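Local coordinates for protein 2-dehydropantoate 2-reductase, putative (Enterococcus faecalis, PDB 2EW2) that probably catalyses the NADPH-dependent reduction of ketopantoate to pantoate, a step in pantothenate biosynthesis, at residues B[284-289]-B[301-306]. Numbering follows the deposited sequence.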
loop_
_atom_site.group_PDB
_atom_site.type_symbol
_atom_site.label_atom_id
_atom_site.label_comp_id
_atom_site.label_asym_id
_atom_site.label_seq_id
_atom_site.Cartn_x
_atom_site.Cartn_y
_atom_site.Cartn_z
ATOM N N ALA B 284 4.849 11.025 -8.932
ATOM C CA ALA B 284 5.147 12.446 -9.060
ATOM C C ALA B 284 4.847 13.205 -7.759
ATOM O O ALA B 284 5.650 14.031 -7.320
ATOM C CB ALA B 284 4.362 13.014 -10.219
ATOM N N VAL B 285 3.723 12.888 -7.119
ATOM C CA VAL B 285 3.394 13.433 -5.789
ATOM C C VAL B 285 4.472 13.037 -4.775
ATOM O O VAL B 285 4.907 13.841 -3.948
ATOM C CB VAL B 285 2.008 12.905 -5.295
ATOM C CG1 VAL B 285 1.672 13.447 -3.930
ATOM C CG2 VAL B 285 0.916 13.256 -6.281
ATOM N N TRP B 286 4.878 11.779 -4.841
ATOM C CA TRP B 286 5.897 11.233 -3.949
ATOM C C TRP B 286 7.243 11.963 -4.166
ATOM O O TRP B 286 7.862 12.435 -3.197
ATOM C CB TRP B 286 6.002 9.710 -4.172
ATOM C CG TRP B 286 7.013 8.969 -3.327
ATOM C CD1 TRP B 286 7.582 9.380 -2.146
ATOM C CD2 TRP B 286 7.542 7.656 -3.592
ATOM N NE1 TRP B 286 8.448 8.404 -1.677
ATOM C CE2 TRP B 286 8.442 7.345 -2.549
ATOM C CE3 TRP B 286 7.350 6.718 -4.622
ATOM C CZ2 TRP B 286 9.149 6.133 -2.506
ATOM C CZ3 TRP B 286 8.047 5.514 -4.576
ATOM C CH2 TRP B 286 8.943 5.237 -3.531
ATOM N N ARG B 287 7.678 12.083 -5.417
ATOM C CA ARG B 287 8.916 12.846 -5.726
ATOM C C ARG B 287 8.849 14.286 -5.181
ATOM O O ARG B 287 9.763 14.746 -4.487
ATOM C CB ARG B 287 9.206 12.836 -7.234
ATOM C CG ARG B 287 10.549 13.454 -7.623
ATOM C CD ARG B 287 10.694 13.638 -9.141
ATOM N NE ARG B 287 9.692 14.568 -9.678
ATOM C CZ ARG B 287 8.686 14.215 -10.475
ATOM N NH1 ARG B 287 7.824 15.136 -10.903
ATOM N NH2 ARG B 287 8.540 12.945 -10.850
ATOM N N LYS B 288 7.756 14.985 -5.458
ATOM C CA LYS B 288 7.596 16.365 -4.963
ATOM C C LYS B 288 7.561 16.435 -3.445
ATOM O O LYS B 288 8.210 17.293 -2.855
ATOM C CB LYS B 288 6.327 17.003 -5.521
ATOM C CG LYS B 288 6.380 17.316 -7.018
ATOM C CD LYS B 288 5.004 17.825 -7.501
ATOM C CE LYS B 288 5.071 18.259 -8.984
ATOM N NZ LYS B 288 5.885 19.520 -9.208
ATOM N N GLY B 289 6.787 15.543 -2.813
ATOM C CA GLY B 289 6.735 15.471 -1.360
ATOM C C GLY B 289 8.104 15.322 -0.704
ATOM O O GLY B 289 8.372 15.922 0.327
HETATM N N MSE B 301 3.632 3.876 -1.177
HETATM C CA MSE B 301 3.332 2.454 -1.127
HETATM C C MSE B 301 2.583 1.988 -2.361
HETATM O O MSE B 301 2.870 0.936 -2.901
HETATM C CB MSE B 301 2.522 2.098 0.115
HETATM C CG MSE B 301 2.321 0.584 0.200
HETATM SE SE MSE B 301 1.436 -0.038 1.830
HETATM C CE MSE B 301 0.710 1.419 2.441
ATOM N N LEU B 302 1.618 2.779 -2.804
ATOM C CA LEU B 302 0.834 2.401 -3.975
ATOM C C LEU B 302 1.733 2.321 -5.195
ATOM O O LEU B 302 1.634 1.372 -5.994
ATOM C CB LEU B 302 -0.310 3.386 -4.196
ATOM C CG LEU B 302 -1.347 3.006 -5.267
ATOM C CD1 LEU B 302 -1.990 1.635 -4.944
ATOM C CD2 LEU B 302 -2.385 4.126 -5.361
ATOM N N THR B 303 2.620 3.307 -5.333
ATOM C CA THR B 303 3.601 3.300 -6.442
ATOM C C THR B 303 4.451 2.018 -6.435
ATOM O O THR B 303 4.579 1.345 -7.465
ATOM C CB THR B 303 4.489 4.565 -6.419
ATOM O OG1 THR B 303 3.652 5.741 -6.489
ATOM C CG2 THR B 303 5.458 4.565 -7.608
ATOM N N GLN B 304 5.008 1.677 -5.271
ATOM C CA GLN B 304 5.830 0.480 -5.117
ATOM C C GLN B 304 5.047 -0.813 -5.385
ATOM O O GLN B 304 5.557 -1.726 -6.022
ATOM C CB GLN B 304 6.474 0.450 -3.723
ATOM C CG GLN B 304 7.564 1.521 -3.494
ATOM C CD GLN B 304 7.943 1.639 -2.012
ATOM O OE1 GLN B 304 8.384 0.671 -1.394
ATOM N NE2 GLN B 304 7.740 2.818 -1.436
ATOM N N LEU B 305 3.801 -0.878 -4.925
ATOM C CA LEU B 305 2.962 -2.067 -5.146
ATOM C C LEU B 305 2.677 -2.261 -6.634
ATOM O O LEU B 305 2.789 -3.375 -7.154
ATOM C CB LEU B 305 1.634 -1.969 -4.371
ATOM C CG LEU B 305 1.737 -2.023 -2.825
ATOM C CD1 LEU B 305 0.364 -1.842 -2.196
ATOM C CD2 LEU B 305 2.365 -3.325 -2.386
ATOM N N VAL B 306 2.320 -1.166 -7.308
ATOM C CA VAL B 306 2.071 -1.195 -8.764
ATOM C C VAL B 306 3.320 -1.646 -9.532
ATOM O O VAL B 306 3.243 -2.551 -10.366
ATOM C CB VAL B 306 1.476 0.143 -9.280
ATOM C CG1 VAL B 306 1.515 0.231 -10.827
ATOM C CG2 VAL B 306 0.042 0.281 -8.777
#
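Trp286 reaches across to Thr303 and Gln304 with the six-membered part of its indole, and no hydrogen bond joins the two segments. The closest CA pair, Trp286 CA and Thr303 CA, is 8.6 Å apart, so side chains bridge the gap. The CB of Trp286 points toward 301-306, and chi1 of -180° sets CG opposite the backbone N, so that the benzo part of the indole spans the gap. Thr303 meets the ring obliquely through carbon: its CB lies 4.0 Å from Trp286 CE3, and CG2 is in similar contact with CE3 and CZ3. Its hydroxyl OG1 sits beside its own backbone N (chi1 -57°), where it hydrogen-bonds Cys299 O one turn back. Gln304 runs roughly at right angles to the tryptophan side chain. Gln304 NE2 comes to 3.4 Å from Trp286 CH2, with amide and ring planes only 20° apart, though the approach is oblique. The amide is fixed mainly by the hydrogen bond between OE1 and Ser220 OG of the second subunit, with a weak one from NE2 to Ala300 O. The contact thus joins consecutive helices 282-292 and 297-313 of the helical C-terminal domain; helix 218-235 packs on Val285, and the second subunit meets helix 297-313 at Met301, Leu302, Gln304 and Leu305.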